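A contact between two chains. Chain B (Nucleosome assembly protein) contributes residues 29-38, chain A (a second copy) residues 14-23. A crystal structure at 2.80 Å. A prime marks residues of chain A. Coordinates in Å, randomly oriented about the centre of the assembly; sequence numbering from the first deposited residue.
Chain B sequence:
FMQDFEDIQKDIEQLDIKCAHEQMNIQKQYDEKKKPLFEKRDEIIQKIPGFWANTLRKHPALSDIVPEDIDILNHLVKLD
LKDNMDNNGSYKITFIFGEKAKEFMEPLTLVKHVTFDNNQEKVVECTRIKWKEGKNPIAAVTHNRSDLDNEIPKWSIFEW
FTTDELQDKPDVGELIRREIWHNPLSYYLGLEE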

# COMPACT_ATOMS: atom_id res chain seq x y z
N GLN B 29 -8.42 -15.81 14.00
CA GLN B 29 -7.95 -16.58 15.17
C GLN B 29 -7.17 -15.73 16.16
O GLN B 29 -7.18 -15.99 17.37
CB GLN B 29 -7.08 -17.76 14.75
CG GLN B 29 -7.83 -18.85 14.00
CD GLN B 29 -6.90 -19.89 13.45
OE1 GLN B 29 -5.70 -19.65 13.29
NE2 GLN B 29 -7.44 -21.06 13.12
N TYR B 30 -6.46 -14.73 15.65
CA TYR B 30 -5.69 -13.88 16.53
C TYR B 30 -6.48 -12.64 16.97
O TYR B 30 -6.30 -12.17 18.10
CB TYR B 30 -4.37 -13.50 15.87
CG TYR B 30 -3.34 -14.60 16.01
CD1 TYR B 30 -3.13 -15.52 15.00
CD2 TYR B 30 -2.62 -14.75 17.20
CE1 TYR B 30 -2.19 -16.55 15.14
CE2 TYR B 30 -1.68 -15.76 17.36
CZ TYR B 30 -1.47 -16.66 16.33
OH TYR B 30 -0.54 -17.66 16.50
N ASP B 31 -7.37 -12.16 16.10
CA ASP B 31 -8.30 -11.09 16.48
C ASP B 31 -9.11 -11.51 17.69
O ASP B 31 -9.52 -10.67 18.49
CB ASP B 31 -9.24 -10.73 15.32
CG ASP B 31 -8.65 -9.67 14.39
OD1 ASP B 31 -7.63 -9.02 14.76
OD2 ASP B 31 -9.22 -9.48 13.27
N GLU B 32 -9.33 -12.81 17.82
CA GLU B 32 -10.11 -13.34 18.93
C GLU B 32 -9.25 -13.48 20.18
O GLU B 32 -9.72 -13.25 21.28
CB GLU B 32 -10.73 -14.68 18.55
CG GLU B 32 -11.23 -15.48 19.72
CD GLU B 32 -12.34 -16.44 19.32
OE1 GLU B 32 -12.59 -16.57 18.09
OE2 GLU B 32 -12.97 -17.05 20.23
N LYS B 33 -7.99 -13.86 20.01
CA LYS B 33 -7.06 -13.92 21.13
C LYS B 33 -6.82 -12.52 21.70
O LYS B 33 -6.66 -12.35 22.90
CB LYS B 33 -5.72 -14.55 20.72
CG LYS B 33 -5.73 -16.08 20.62
CD LYS B 33 -4.35 -16.65 20.26
CE LYS B 33 -4.38 -18.18 20.10
NZ LYS B 33 -3.06 -18.72 19.61
N LYS B 34 -6.82 -11.53 20.81
CA LYS B 34 -6.54 -10.14 21.15
C LYS B 34 -7.73 -9.41 21.78
O LYS B 34 -7.56 -8.37 22.43
CB LYS B 34 -6.11 -9.38 19.88
CG LYS B 34 -4.67 -8.92 19.88
CD LYS B 34 -3.97 -9.28 18.56
CE LYS B 34 -4.55 -8.51 17.39
NZ LYS B 34 -3.88 -8.88 16.12
N LYS B 35 -8.94 -9.93 21.57
CA LYS B 35 -10.16 -9.26 22.02
C LYS B 35 -10.14 -8.98 23.53
O LYS B 35 -10.38 -7.85 23.92
CB LYS B 35 -11.40 -10.08 21.63
CG LYS B 35 -12.71 -9.46 22.08
CD LYS B 35 -12.92 -8.09 21.41
CE LYS B 35 -14.30 -7.49 21.69
NZ LYS B 35 -14.36 -6.08 21.21
N PRO B 36 -9.84 -9.98 24.37
CA PRO B 36 -9.72 -9.62 25.78
C PRO B 36 -8.67 -8.52 26.06
O PRO B 36 -8.86 -7.70 26.98
CB PRO B 36 -9.32 -10.95 26.45
CG PRO B 36 -8.76 -11.76 25.39
CD PRO B 36 -9.56 -11.42 24.17
N LEU B 37 -7.61 -8.49 25.28
CA LEU B 37 -6.52 -7.55 25.53
C LEU B 37 -6.89 -6.14 25.10
O LEU B 37 -6.33 -5.17 25.60
CB LEU B 37 -5.26 -8.00 24.82
CG LEU B 37 -4.56 -9.23 25.37
CD1 LEU B 37 -3.39 -9.63 24.46
CD2 LEU B 37 -4.06 -8.93 26.78
N PHE B 38 -7.83 -6.01 24.17
CA PHE B 38 -8.34 -4.69 23.86
C PHE B 38 -9.27 -4.24 24.97
O PHE B 38 -9.22 -3.08 25.36
CB PHE B 38 -9.04 -4.66 22.51
CG PHE B 38 -8.09 -4.65 21.35
CD1 PHE B 38 -6.80 -4.17 21.49
CD2 PHE B 38 -8.49 -5.12 20.11
CE1 PHE B 38 -5.92 -4.16 20.43
CE2 PHE B 38 -7.61 -5.11 19.04
CZ PHE B 38 -6.32 -4.64 19.20
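Chain A, residues 14-23: QLDIKCAHEQ

Chain A lays a helix, residues 14-23, against the helix of chain B with almost exactly opposed polarity: the N-to-C directions differ by 179°, and the axes come no closer than 10.2 Å. Both segments lie within longer helices. At that separation the backbones are spaced by side chains, and with the axes antiparallel, each step forward along chain B is a step back along chain A. The register is set where Tyr30 CA lies 6.5 Å from Cys19′ CA.

The CA-to-CB bond of Gln29 points sideways, and although the side chain's end comes nearer, it makes no close contact. Tyr30 is the first anchor. Its CA-to-CB bond points toward chain A, and with chi1 in the m well and chi2 at 97° the ring enters a hole formed by Leu15′, Lys18′, Cys19′ and Glu22′, the i, i+3, i+4, i+7 set of a helix face. Cys19′, with chi1 t, covers one face of the ring: its CB is 3.8 Å from Tyr30 CG and makes a CH-pi contact. Towards Leu15′ the packing is apolar, Tyr30 CD2 standing 3.9 Å from Leu15′ CD2. The hydroxyl reaches the flank of the chain A helix, where Tyr30 OH donates a hydrogen bond to Glu22′ OE2 at 3.1 Å, near the plane of the ring. One residue thus supplies both apolar packing and a hydrogen bond.

The CA-to-CB bond of Asp31 points away and its side chain makes no contact; Glu32 is out of reach, so the next contribution comes a turn on, from Lys33. Its extended chain lends methylenes rather than charge, with Lys33 CD 4.0 Å from Leu15′ CD2. Lys34 divides its length between two tasks. Its CG lies 3.7 Å from Leu15′ CD1, while its amine closes a salt bridge, Lys34 NZ donating to Asp16′ OD1 at 2.6 Å. Chi1 and chi2 of Lys34 lie between wells. Asp16′ starts from a CA-to-CB bond that points away, yet its carboxylate comes round to meet the amine.

Lys35 and Pro36 stay clear of chain A. Proline has no amide hydrogen to give to the turn before, and the helix is kinked here, but it continues and brings Leu37 toward the partner, its CD1 3.7 Å from Leu15′ CD1. Leu37 completes the pocket of Tyr30, Lys33 and Lys34 that receives Leu15′. Phe38 ends the stretch without contact.

The rule is a reciprocal pair of knobs, Tyr30 into chain A and Leu15′ into chain B, with one salt bridge and one hydrogen bond beside them; together the two stretches bury 439 Å².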

# COMPACT_ATOMS: atom_id res chain seq x y z
N GLN A 14 3.17 -9.05 20.85
CA GLN A 14 3.51 -10.45 20.77
C GLN A 14 2.52 -11.30 19.97
O GLN A 14 2.92 -12.27 19.33
CB GLN A 14 3.64 -11.02 22.18
CG GLN A 14 5.07 -11.27 22.58
CD GLN A 14 5.24 -11.25 24.07
OE1 GLN A 14 4.27 -11.41 24.82
NE2 GLN A 14 6.49 -11.05 24.52
N LEU A 15 1.24 -10.96 20.00
CA LEU A 15 0.26 -11.72 19.24
C LEU A 15 0.32 -11.31 17.79
O LEU A 15 0.10 -12.14 16.92
CB LEU A 15 -1.16 -11.53 19.79
CG LEU A 15 -1.62 -12.28 21.05
CD1 LEU A 15 -2.98 -11.75 21.49
CD2 LEU A 15 -1.67 -13.79 20.86
N ASP A 16 0.61 -10.05 17.51
CA ASP A 16 0.74 -9.62 16.12
C ASP A 16 1.99 -10.20 15.47
O ASP A 16 1.96 -10.61 14.31
CB ASP A 16 0.76 -8.10 16.02
CG ASP A 16 -0.48 -7.47 16.62
OD1 ASP A 16 -1.49 -8.19 16.78
OD2 ASP A 16 -0.43 -6.27 16.96
N ILE A 17 3.09 -10.22 16.22
CA ILE A 17 4.31 -10.87 15.76
C ILE A 17 3.97 -12.26 15.25
O ILE A 17 4.30 -12.60 14.11
CB ILE A 17 5.39 -10.97 16.85
CG1 ILE A 17 6.02 -9.61 17.12
CG2 ILE A 17 6.44 -11.98 16.47
CD1 ILE A 17 6.93 -9.59 18.37
N LYS A 18 3.26 -13.04 16.07
CA LYS A 18 2.96 -14.44 15.77
C LYS A 18 1.91 -14.64 14.67
O LYS A 18 1.87 -15.67 13.99
CB LYS A 18 2.49 -15.17 17.04
CG LYS A 18 3.59 -15.30 18.09
CD LYS A 18 3.06 -16.00 19.33
CE LYS A 18 4.16 -16.17 20.38
NZ LYS A 18 3.68 -16.83 21.63
N CYS A 19 1.05 -13.64 14.53
CA CYS A 19 0.05 -13.64 13.48
C CYS A 19 0.74 -13.38 12.15
O CYS A 19 0.52 -14.10 11.17
CB CYS A 19 -1.02 -12.59 13.80
SG CYS A 19 -2.38 -12.39 12.63
N ALA A 20 1.61 -12.37 12.12
CA ALA A 20 2.33 -11.98 10.90
C ALA A 20 3.23 -13.10 10.39
O ALA A 20 3.45 -13.23 9.18
CB ALA A 20 3.14 -10.73 11.14
N HIS A 21 3.77 -13.88 11.33
CA HIS A 21 4.69 -14.96 10.99
C HIS A 21 3.94 -16.02 10.22
O HIS A 21 4.35 -16.41 9.14
CB HIS A 21 5.32 -15.55 12.25
CG HIS A 21 6.39 -16.56 11.98
ND1 HIS A 21 6.13 -17.91 11.83
CD2 HIS A 21 7.73 -16.42 11.80
CE1 HIS A 21 7.26 -18.55 11.59
NE2 HIS A 21 8.25 -17.68 11.57
N GLU A 22 2.84 -16.46 10.79
CA GLU A 22 1.99 -17.47 10.17
C GLU A 22 1.49 -17.00 8.81
O GLU A 22 1.51 -17.75 7.85
CB GLU A 22 0.82 -17.82 11.09
CG GLU A 22 1.23 -18.63 12.32
CD GLU A 22 0.06 -19.27 13.03
OE1 GLU A 22 -1.00 -19.46 12.39
OE2 GLU A 22 0.19 -19.61 14.23
N GLN A 23 1.07 -15.75 8.72
CA GLN A 23 0.58 -15.20 7.46
C GLN A 23 1.65 -15.13 6.42
O GLN A 23 1.37 -15.21 5.23
CB GLN A 23 0.01 -13.79 7.65
CG GLN A 23 -1.46 -13.75 8.02
CD GLN A 23 -1.86 -12.40 8.52
OE1 GLN A 23 -1.02 -11.59 8.89
NE2 GLN A 23 -3.15 -12.12 8.51